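Local coordinates for beta-1,4-mannanase (Aplysia kurodai, PDB 3VUP), which probably hydrolyses the internal beta-1,4-mannosidic linkages of mannan as a digestive-fluid enzyme of the common sea hare, at residues F256-F261 against P288-E293; G155-M160 against P216-T221; S229-F234 against S281-H286; M59-H64 against I104-C109. One frame throughout, in Å; residues are numbered along the deposited sequence. Where two conformers were deposited one is given.

Interaction 1: residues F256-F261 against P288-E293. With SO4 (sulfate ion), chain D.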
# COMPACT_ATOMS: atom_id res chain seq x y z
N PHE A 256 4.42 10.33 -4.00
CA PHE A 256 3.52 9.82 -2.99
C PHE A 256 2.91 10.95 -2.17
O PHE A 256 3.57 11.93 -1.84
CB PHE A 256 4.25 8.83 -2.09
CG PHE A 256 4.72 7.62 -2.82
CD1 PHE A 256 3.83 6.89 -3.59
CD2 PHE A 256 6.06 7.24 -2.80
CE1 PHE A 256 4.25 5.79 -4.31
CE2 PHE A 256 6.48 6.13 -3.53
CZ PHE A 256 5.58 5.41 -4.28
N ASP A 257 1.63 10.80 -1.85
CA ASP A 257 0.95 11.71 -0.94
C ASP A 257 1.19 11.38 0.52
O ASP A 257 1.17 12.27 1.38
CB ASP A 257 -0.55 11.71 -1.24
CG ASP A 257 -0.83 12.20 -2.62
OD1 ASP A 257 -0.88 13.44 -2.78
OD2 ASP A 257 -0.98 11.36 -3.55
N PHE A 258 1.39 10.10 0.81
CA PHE A 258 1.69 9.68 2.16
C PHE A 258 2.56 8.45 2.10
O PHE A 258 2.56 7.72 1.10
CB PHE A 258 0.44 9.46 3.02
CG PHE A 258 -0.46 8.32 2.58
CD1 PHE A 258 -0.37 7.07 3.18
CD2 PHE A 258 -1.47 8.54 1.66
CE1 PHE A 258 -1.25 6.04 2.84
CE2 PHE A 258 -2.35 7.53 1.31
CZ PHE A 258 -2.25 6.28 1.91
N TYR A 259 3.34 8.26 3.15
CA TYR A 259 4.20 7.10 3.26
C TYR A 259 3.53 6.02 4.10
O TYR A 259 2.62 6.29 4.89
CB TYR A 259 5.52 7.52 3.89
CG TYR A 259 6.40 8.42 3.05
CD1 TYR A 259 6.82 8.06 1.78
CD2 TYR A 259 6.88 9.62 3.57
CE1 TYR A 259 7.67 8.87 1.04
CE2 TYR A 259 7.75 10.44 2.85
CZ TYR A 259 8.15 10.06 1.59
OH TYR A 259 9.02 10.83 0.86
N GLN A 260 3.99 4.79 3.92
CA GLN A 260 3.40 3.63 4.56
C GLN A 260 4.51 2.67 4.95
O GLN A 260 5.18 2.12 4.09
CB GLN A 260 2.42 2.94 3.60
CG GLN A 260 1.78 1.71 4.22
CD GLN A 260 1.19 0.73 3.22
OE1 GLN A 260 1.09 -0.46 3.51
NE2 GLN A 260 0.81 1.22 2.04
N PHE A 261 4.71 2.51 6.25
CA PHE A 261 5.74 1.62 6.78
C PHE A 261 5.11 0.30 7.22
O PHE A 261 4.05 0.30 7.84
CB PHE A 261 6.36 2.19 8.05
CG PHE A 261 7.15 3.49 7.90
CD1 PHE A 261 7.52 4.02 6.67
CD2 PHE A 261 7.54 4.14 9.05
CE1 PHE A 261 8.26 5.21 6.62
CE2 PHE A 261 8.28 5.31 9.00
CZ PHE A 261 8.64 5.84 7.79
N PRO A 288 2.22 12.40 5.93
CA PRO A 288 1.69 11.45 6.90
C PRO A 288 2.34 10.08 6.73
O PRO A 288 2.66 9.68 5.61
CB PRO A 288 0.20 11.38 6.55
CG PRO A 288 -0.09 12.68 5.85
CD PRO A 288 1.16 12.99 5.09
N ILE A 289 2.55 9.39 7.85
CA ILE A 289 3.13 8.05 7.84
C ILE A 289 2.13 7.07 8.44
O ILE A 289 1.81 7.14 9.64
CB ILE A 289 4.42 7.99 8.68
CG1 ILE A 289 5.47 8.98 8.15
CG2 ILE A 289 4.96 6.57 8.72
CD1 ILE A 289 6.63 9.19 9.11
N VAL A 290 1.63 6.16 7.62
CA VAL A 290 0.76 5.09 8.08
C VAL A 290 1.61 3.88 8.43
O VAL A 290 2.50 3.52 7.67
CB VAL A 290 -0.26 4.72 6.98
CG1 VAL A 290 -1.05 3.46 7.34
CG2 VAL A 290 -1.19 5.89 6.73
N VAL A 291 1.37 3.26 9.59
CA VAL A 291 1.97 1.97 9.89
C VAL A 291 1.00 0.93 9.33
O VAL A 291 -0.02 0.60 9.95
CB VAL A 291 2.25 1.79 11.39
CG1 VAL A 291 2.90 0.44 11.63
CG2 VAL A 291 3.15 2.91 11.90
N GLY A 292 1.30 0.48 8.12
CA GLY A 292 0.35 -0.23 7.28
C GLY A 292 0.35 -1.75 7.34
O GLY A 292 -0.48 -2.37 6.68
N GLU A 293 1.27 -2.34 8.11
CA GLU A 293 1.22 -3.77 8.46
C GLU A 293 1.91 -3.97 9.79
O GLU A 293 2.97 -3.38 10.02
CB GLU A 293 1.96 -4.65 7.46
CG GLU A 293 1.34 -4.82 6.09
CD GLU A 293 2.10 -5.82 5.23
OE1 GLU A 293 2.90 -6.61 5.78
OE2 GLU A 293 1.87 -5.81 4.00
S SO4 D . 9.64 14.18 2.56
O1 SO4 D . 9.46 15.47 1.91
O2 SO4 D . 8.35 13.73 3.08
O3 SO4 D . 10.12 13.20 1.60
O4 SO4 D . 10.57 14.33 3.67
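Phe261 turns CG anti to its carbonyl carbon (chi1 -65°) and Ile289 holds CG2 anti to its backbone N, so that this methyl lies over one face of the phenyl ring, 3.6 Å from the centroid, in a CH-pi contact displaced toward the CD2-CE2 rim. On the other side of the sheet Phe258 takes the crowded position between N and carbonyl carbon (chi1 66°), and its CD1 meets Val290 CG2 obliquely at 3.8 Å. Gln260, CG anti to N and extended beyond, carries OE1 to within 3.8 Å of Gly292 CA, where a CB on residue 292 would clash with it. OE1 is held by His262. Four backbone hydrogen bonds join the strands, the first running from Tyr259 N to Pro288 O (2.9 Å) nearly along the C=O axis. Tyr259 OH reaches outward to sulfate O3 (2.7 Å). At the far end Glu293 is anchored by Arg60 and Tyr264 and is hydrogen-bonded through OE2 to a bound Tris molecule, probably from the crystallisation liquor. This parallel ladder is that of the sixth and seventh strands of a TIM barrel, with Gln260 and Val290 facing its interior.

Interaction 2: residues G155-M160 against P216-T221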
# COMPACT_ATOMS: atom_id res chain seq x y z
N GLY A 155 -9.83 5.38 -0.47
CA GLY A 155 -8.89 6.06 0.41
C GLY A 155 -7.62 6.46 -0.32
O GLY A 155 -7.13 7.59 -0.18
N GLY A 156 -7.08 5.54 -1.11
CA GLY A 156 -5.89 5.83 -1.88
C GLY A 156 -5.38 4.57 -2.54
O GLY A 156 -5.76 3.46 -2.17
N TRP A 157 -4.51 4.76 -3.52
CA TRP A 157 -3.93 3.66 -4.28
C TRP A 157 -2.53 3.36 -3.75
O TRP A 157 -1.69 4.25 -3.69
CB TRP A 157 -3.81 4.04 -5.76
CG TRP A 157 -5.13 4.26 -6.44
CD1 TRP A 157 -5.74 5.46 -6.71
CD2 TRP A 157 -6.00 3.25 -6.97
NE1 TRP A 157 -6.92 5.25 -7.36
CE2 TRP A 157 -7.11 3.91 -7.53
CE3 TRP A 157 -5.95 1.85 -7.02
CZ2 TRP A 157 -8.17 3.22 -8.14
CZ3 TRP A 157 -7.00 1.16 -7.62
CH2 TRP A 157 -8.10 1.85 -8.17
N ASP A 158 -2.30 2.11 -3.34
CA ASP A 158 -0.98 1.66 -2.93
C ASP A 158 -0.38 0.96 -4.15
O ASP A 158 -0.86 -0.09 -4.59
CB ASP A 158 -1.13 0.70 -1.74
CG ASP A 158 0.19 0.09 -1.27
OD1 ASP A 158 1.19 0.13 -2.01
OD2 ASP A 158 0.18 -0.49 -0.15
N LEU A 159 0.68 1.55 -4.71
CA LEU A 159 1.23 1.01 -5.96
C LEU A 159 1.85 -0.36 -5.81
O LEU A 159 1.81 -1.16 -6.73
CB LEU A 159 2.28 1.95 -6.52
CG LEU A 159 1.80 3.36 -6.85
CD1 LEU A 159 2.92 4.12 -7.52
CD2 LEU A 159 0.56 3.34 -7.73
N MET A 160 2.48 -0.62 -4.67
CA MET A 160 3.25 -1.85 -4.55
C MET A 160 3.53 -2.22 -3.12
O MET A 160 4.01 -1.41 -2.31
CB MET A 160 4.57 -1.74 -5.30
CG MET A 160 5.40 -3.03 -5.28
SD MET A 160 6.85 -2.97 -6.35
CE MET A 160 6.37 -4.14 -7.61
N PRO A 216 -7.23 13.51 -10.39
CA PRO A 216 -6.31 14.41 -9.70
C PRO A 216 -6.50 14.49 -8.19
O PRO A 216 -5.56 14.85 -7.49
CB PRO A 216 -6.58 15.77 -10.34
CG PRO A 216 -7.18 15.47 -11.65
CD PRO A 216 -7.92 14.18 -11.52
N GLY A 217 -7.69 14.15 -7.70
CA GLY A 217 -7.95 14.14 -6.28
C GLY A 217 -7.64 12.84 -5.55
O GLY A 217 -7.87 12.76 -4.34
N ALA A 218 -7.13 11.84 -6.26
CA ALA A 218 -6.76 10.58 -5.62
C ALA A 218 -5.42 10.70 -4.89
O ALA A 218 -4.55 11.46 -5.29
CB ALA A 218 -6.70 9.46 -6.65
N LEU A 219 -5.28 9.91 -3.83
CA LEU A 219 -4.02 9.82 -3.10
C LEU A 219 -3.28 8.56 -3.48
O LEU A 219 -3.89 7.53 -3.79
CB LEU A 219 -4.28 9.83 -1.60
CG LEU A 219 -5.08 11.02 -1.05
CD1 LEU A 219 -5.29 10.88 0.45
CD2 LEU A 219 -4.41 12.34 -1.38
N VAL A 220 -1.95 8.63 -3.42
CA VAL A 220 -1.10 7.51 -3.81
C VAL A 220 -0.04 7.26 -2.74
O VAL A 220 0.56 8.20 -2.18
CB VAL A 220 -0.42 7.77 -5.19
CG1 VAL A 220 0.40 6.55 -5.62
CG2 VAL A 220 -1.47 8.09 -6.23
N THR A 221 0.18 5.98 -2.45
CA THR A 221 1.20 5.55 -1.50
C THR A 221 1.87 4.28 -2.03
O THR A 221 1.60 3.83 -3.15
CB THR A 221 0.57 5.30 -0.10
OG1 THR A 221 1.60 5.11 0.88
CG2 THR A 221 -0.34 4.09 -0.11
O HOH W 1 -7.62 8.72 -2.74
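Leu159 can be followed outward from the backbone, with CG anti to the carbonyl carbon (chi1 -60°). Its CB passes Thr221 O at 3.9 Å, and CG then settles 3.7 Å from Val220 CG1. Both methyls stay close to it, CD2 3.8 Å and CD1 4.0 Å from Val220 CG1, the two side chains crossing obliquely. Beyond them lie Leu204 and Ile211 of helix 197-214. An alanine here would probably loosen the packing on Val220 and on helix 197-214, since CG and both methyls would be gone. The segments lead into the fourth and fifth strands of the TIM barrel, parallel neighbours joined through helix 197-214 in a beta-alpha-beta crossover. Trp157 N donates to Leu219 O (2.9 Å), Thr221 N to Trp157 O and Leu159 N to Thr221 O, all close to straight. On the interior face Thr221 holds CG2 in the crowded position, 3.8 Å from Asp158 CB. The carboxylate oxygen OD2 of Asp158 serves two outside partners, a salt bridge with Arg60 and a hydrogen bond from Gln260, which would probably stabilise its negative charge. Just before the strands begin, a water accepts from Leu219 N (2.8 Å) and donates weakly to Gly155 O.

Interaction 3: residues S229-F234 against S281-H286. With SO4 (sulfate ion), chain D.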
# COMPACT_ATOMS: atom_id res chain seq x y z
N SER A 229 14.25 1.67 4.06
CA SER A 229 14.35 2.16 2.68
C SER A 229 13.72 3.54 2.46
O SER A 229 13.73 4.03 1.33
CB SER A 229 13.68 1.18 1.73
OG SER A 229 12.33 1.05 2.13
N ASN A 230 13.20 4.16 3.52
CA ASN A 230 12.25 5.26 3.40
C ASN A 230 12.57 6.40 4.38
O ASN A 230 11.70 7.21 4.67
CB ASN A 230 10.85 4.66 3.68
CG ASN A 230 9.65 5.44 3.10
OD1 ASN A 230 8.53 4.94 3.21
ND2 ASN A 230 9.86 6.59 2.48
N THR A 231 13.80 6.47 4.88
CA THR A 231 14.20 7.56 5.75
C THR A 231 15.67 7.87 5.51
O THR A 231 16.46 6.97 5.24
CB THR A 231 13.96 7.24 7.25
OG1 THR A 231 14.36 8.34 8.06
CG2 THR A 231 14.71 6.00 7.71
N ASP A 232 16.02 9.16 5.62
CA ASP A 232 17.41 9.59 5.59
C ASP A 232 18.03 9.63 6.99
O ASP A 232 19.21 9.91 7.13
CB ASP A 232 17.54 10.94 4.91
CG ASP A 232 17.30 10.85 3.42
OD1 ASP A 232 17.91 9.99 2.76
OD2 ASP A 232 16.46 11.63 2.90
N HIS A 233 17.22 9.35 8.01
CA HIS A 233 17.73 9.22 9.37
C HIS A 233 18.18 7.78 9.61
O HIS A 233 18.09 6.95 8.71
CB HIS A 233 16.68 9.71 10.37
CG HIS A 233 16.47 11.19 10.31
ND1 HIS A 233 16.75 12.03 11.36
CD2 HIS A 233 16.08 11.98 9.28
CE1 HIS A 233 16.50 13.28 11.00
NE2 HIS A 233 16.10 13.28 9.74
N PHE A 234 18.69 7.50 10.81
CA PHE A 234 19.05 6.13 11.18
C PHE A 234 20.13 5.53 10.27
O PHE A 234 20.20 4.31 10.12
CB PHE A 234 17.82 5.20 11.21
CG PHE A 234 16.78 5.62 12.20
CD1 PHE A 234 16.89 5.28 13.53
CD2 PHE A 234 15.66 6.34 11.79
CE1 PHE A 234 15.93 5.65 14.44
CE2 PHE A 234 14.70 6.72 12.70
CZ PHE A 234 14.83 6.37 14.02
N SER A 281 8.01 11.50 14.04
CA SER A 281 8.93 12.59 13.77
C SER A 281 10.39 12.14 13.68
O SER A 281 11.21 12.86 13.11
CB SER A 281 8.77 13.69 14.82
OG SER A 281 8.99 13.16 16.11
N ASP A 282 10.72 10.97 14.23
CA ASP A 282 12.10 10.48 14.16
C ASP A 282 12.57 10.21 12.74
O ASP A 282 13.77 10.11 12.50
CB ASP A 282 12.25 9.18 14.96
CG ASP A 282 12.09 9.38 16.45
OD1 ASP A 282 12.40 10.47 16.95
OD2 ASP A 282 11.67 8.41 17.13
N TYR A 283 11.64 10.07 11.80
CA TYR A 283 11.99 9.67 10.44
C TYR A 283 12.35 10.84 9.53
O TYR A 283 12.84 10.62 8.43
CB TYR A 283 10.89 8.77 9.85
CG TYR A 283 10.79 7.50 10.66
CD1 TYR A 283 11.65 6.44 10.42
CD2 TYR A 283 9.90 7.40 11.72
CE1 TYR A 283 11.61 5.30 11.20
CE2 TYR A 283 9.85 6.27 12.50
CZ TYR A 283 10.71 5.22 12.24
OH TYR A 283 10.64 4.10 13.03
N GLY A 284 12.10 12.06 9.99
CA GLY A 284 12.50 13.24 9.24
C GLY A 284 11.74 13.44 7.94
O GLY A 284 12.26 14.03 6.99
N LEU A 285 10.51 12.96 7.90
CA LEU A 285 9.67 13.04 6.71
C LEU A 285 8.66 14.16 6.82
O LEU A 285 8.49 14.77 7.89
CB LEU A 285 9.00 11.69 6.44
CG LEU A 285 10.01 10.54 6.25
CD1 LEU A 285 9.30 9.20 6.21
CD2 LEU A 285 10.86 10.72 5.00
N HIS A 286 7.99 14.46 5.71
CA HIS A 286 7.07 15.59 5.62
C HIS A 286 5.76 15.20 4.94
O HIS A 286 5.13 16.01 4.28
CB HIS A 286 7.73 16.73 4.87
CG HIS A 286 9.00 17.19 5.50
ND1 HIS A 286 10.22 16.58 5.26
CD2 HIS A 286 9.24 18.18 6.39
CE1 HIS A 286 11.15 17.19 5.97
NE2 HIS A 286 10.59 18.16 6.66
S SO4 D . 9.64 14.18 2.56
O1 SO4 D . 9.46 15.47 1.91
O2 SO4 D . 8.35 13.73 3.08
O3 SO4 D . 10.12 13.20 1.60
O4 SO4 D . 10.57 14.33 3.67
O HOH W 2 14.30 11.32 6.15
O HOH W 3 14.77 15.02 7.56
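Two aromatic rings meet at the heart of this loop-to-loop contact. Phe234 and Tyr283 meet obliquely, planes 39° apart and centroids 5.3 Å apart, with Phe234 CE2 touching Tyr283 CE1 at 3.7 Å. The Phe234 ring also leans on Asp282, its CZ 3.9 Å from Asp282 CB, while the ring and carboxylate planes stand 78° apart. The edge of the tyrosine ring, in turn, is met by Thr231 CB. Thr231 has OG1 anti to its backbone N, which aims the hydroxyl at Tyr283 O; the hydrogen bond is 2.8 Å long, with OG1 lying 25° above the carbonyl plane. Thr231 OG1 itself accepts from His233 N at 3.0 Å, an ST turn, so the hydroxyl both donates and accepts. A valine here would probably weaken the link between the loops, since both of these bonds would be lost with the hydroxyl. The His233 ring lies with one face toward Gly284 N, and its NE2 is 3.6 Å from Gly284 CA, where a CB would collide. One water joins Asp232 N to Tyr283 O and another links His233 NE2 with Gly284 O. Deeper in, Leu285 CD1 approaches Asn230 O at 3.5 Å, while His286 turns outward and donates from ND1 to sulfate O4 (2.8 Å). The first loop lies between strand 220-224 and helix 242-249, the second between strands 259-262 and 289-293; through Asn230 and Leu285 the loops pack on Tyr259 and Phe261, on the outer face of strand 259-262, and Tyr283 meets Phe261 edge-to-face.

Interaction 4: residues M59-H64 against I104-C109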
# COMPACT_ATOMS: atom_id res chain seq x y z
N MET A 59 -9.52 -0.35 5.00
CA MET A 59 -9.16 -1.70 4.57
C MET A 59 -8.13 -1.62 3.43
O MET A 59 -8.42 -0.99 2.41
CB MET A 59 -10.41 -2.41 4.05
CG MET A 59 -10.21 -3.86 3.62
SD MET A 59 -10.14 -5.04 4.98
CE MET A 59 -11.88 -5.35 5.27
N ARG A 60 -6.98 -2.27 3.59
CA ARG A 60 -6.03 -2.46 2.51
C ARG A 60 -6.26 -3.86 1.96
O ARG A 60 -6.42 -4.81 2.72
CB ARG A 60 -4.60 -2.31 3.03
CG ARG A 60 -3.51 -2.55 1.97
CD ARG A 60 -2.18 -2.08 2.52
NE ARG A 60 -1.01 -2.22 1.65
CZ ARG A 60 -0.03 -3.10 1.83
NH1 ARG A 60 -0.11 -4.05 2.75
NH2 ARG A 60 1.05 -3.03 1.05
N LEU A 61 -6.31 -4.00 0.64
CA LEU A 61 -6.47 -5.32 0.02
C LEU A 61 -5.76 -5.31 -1.33
O LEU A 61 -5.57 -4.26 -1.94
CB LEU A 61 -7.94 -5.73 -0.11
CG LEU A 61 -8.79 -5.15 -1.24
CD1 LEU A 61 -10.14 -5.83 -1.26
CD2 LEU A 61 -8.96 -3.65 -1.11
N TRP A 62 -5.34 -6.49 -1.76
CA TRP A 62 -4.41 -6.60 -2.86
C TRP A 62 -5.12 -7.03 -4.14
O TRP A 62 -6.00 -7.89 -4.12
CB TRP A 62 -3.31 -7.59 -2.53
CG TRP A 62 -2.43 -7.24 -1.35
CD1 TRP A 62 -2.63 -6.29 -0.39
CD2 TRP A 62 -1.21 -7.89 -1.03
NE1 TRP A 62 -1.58 -6.31 0.51
CE2 TRP A 62 -0.70 -7.29 0.14
CE3 TRP A 62 -0.49 -8.92 -1.63
CZ2 TRP A 62 0.50 -7.71 0.72
CZ3 TRP A 62 0.69 -9.33 -1.06
CH2 TRP A 62 1.17 -8.73 0.12
N ILE A 63 -4.71 -6.41 -5.25
CA ILE A 63 -5.41 -6.53 -6.52
C ILE A 63 -4.65 -7.41 -7.52
O ILE A 63 -4.91 -8.61 -7.59
CB ILE A 63 -5.75 -5.14 -7.13
CG1 ILE A 63 -6.37 -4.21 -6.06
CG2 ILE A 63 -6.65 -5.29 -8.34
CD1 ILE A 63 -7.64 -4.73 -5.42
N HIS A 64 -3.72 -6.85 -8.29
CA HIS A 64 -3.04 -7.63 -9.33
C HIS A 64 -2.04 -8.62 -8.74
O HIS A 64 -1.88 -9.75 -9.24
CB HIS A 64 -2.27 -6.76 -10.33
CG HIS A 64 -3.04 -5.62 -10.93
ND1 HIS A 64 -4.31 -5.73 -11.45
CD2 HIS A 64 -2.65 -4.34 -11.15
CE1 HIS A 64 -4.68 -4.57 -11.95
NE2 HIS A 64 -3.70 -3.70 -11.79
N ILE A 104 -16.18 2.28 5.14
CA ILE A 104 -14.79 1.87 5.08
C ILE A 104 -14.10 2.49 3.87
O ILE A 104 -14.57 2.36 2.74
CB ILE A 104 -14.65 0.33 4.99
CG1 ILE A 104 -15.29 -0.36 6.20
CG2 ILE A 104 -13.19 -0.08 4.83
CD1 ILE A 104 -14.65 -0.04 7.52
N LEU A 105 -12.99 3.17 4.13
CA LEU A 105 -12.09 3.65 3.09
C LEU A 105 -11.20 2.52 2.61
O LEU A 105 -10.60 1.79 3.41
CB LEU A 105 -11.22 4.77 3.64
CG LEU A 105 -11.94 6.06 4.01
CD1 LEU A 105 -11.07 6.91 4.92
CD2 LEU A 105 -12.32 6.84 2.76
N VAL A 106 -11.11 2.37 1.29
CA VAL A 106 -10.40 1.27 0.66
C VAL A 106 -9.06 1.73 0.11
O VAL A 106 -8.96 2.79 -0.52
CB VAL A 106 -11.24 0.68 -0.47
CG1 VAL A 106 -10.55 -0.49 -1.12
CG2 VAL A 106 -12.56 0.26 0.06
N PHE A 107 -8.04 0.91 0.35
CA PHE A 107 -6.69 1.15 -0.16
C PHE A 107 -6.26 -0.06 -0.99
O PHE A 107 -5.66 -0.99 -0.47
CB PHE A 107 -5.74 1.43 1.01
CG PHE A 107 -6.11 2.66 1.79
CD1 PHE A 107 -5.53 3.88 1.49
CD2 PHE A 107 -7.07 2.60 2.78
CE1 PHE A 107 -5.90 5.02 2.19
CE2 PHE A 107 -7.44 3.75 3.48
CZ PHE A 107 -6.86 4.95 3.19
N PRO A 108 -6.61 -0.06 -2.28
CA PRO A 108 -6.20 -1.17 -3.13
C PRO A 108 -4.69 -1.13 -3.34
O PRO A 108 -4.13 -0.07 -3.61
CB PRO A 108 -6.91 -0.89 -4.46
CG PRO A 108 -8.01 0.09 -4.11
CD PRO A 108 -7.43 0.92 -3.01
N CYS A 109 -4.05 -2.29 -3.22
CA CYS A 109 -2.62 -2.42 -3.45
C CYS A 109 -2.41 -3.16 -4.76
O CYS A 109 -2.80 -4.33 -4.89
CB CYS A 109 -1.96 -3.16 -2.29
SG CYS A 109 -0.20 -3.45 -2.52
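Packing is closest on the outer face of these two strands. There Leu61, with CG in the crowded position (chi1 79°), brings CD2 to 3.5 Å from Val106 CG1, and Ile63 CG1 lies alongside Pro108 CB at 3.7 Å; helix 88-101 covers this layer. On the inner face Trp62 CD1 meets Cys109 CB as closely as that second pair (3.7 Å); only the sulfur stands farther off. Anti to the backbone N, SG of Cys109 lies above one face of the Trp62 indole, 4.4 Å from the centroid of the five-membered ring, a sulfur-aromatic contact. The same sulfur sits 3.8 Å from Arg60 NH2. The extended arginine lays one guanidinium face toward Trp62 NE1 and, besides its two carboxylate partners, bonds to Asn22 and Asn161, so its buried charge is probably well balanced. Cys109 N to Leu61 O measures 2.8 Å, whereas Leu61 N reaches Phe107 O at 3.3 Å from 41° above the carbonyl plane. All touching residues are buried, yet Trp62 borders a bound Tris molecule, which may mark a pocket. Paired in parallel, these second and third strands of a TIM barrel place Trp62 consistently with the substrate cleft at its C-terminal mouth.

From the N terminus, interaction 4 comes first, closing the loop that contains helix 88-101 and joining barrel strands 58-65 and 105-112. Interaction 2 follows in series, bringing strand 220-224 back to strand 157-161 after helix 197-214. Interactions 3 and 1 then cross, their segments alternating as 229-234, 256-261, 281-286 and 288-293: the first ties two loops together against the outer side of strand 259-262, the second pairs strands 259-262 and 289-293, and both touch the same sulfate. Interactions 1, 2 and 4 share the eight-stranded sheet. Their centres lie about 10 to 14 Å apart, and polar side chains meet inside the barrel, whereas interaction 3 touches interaction 1 alone.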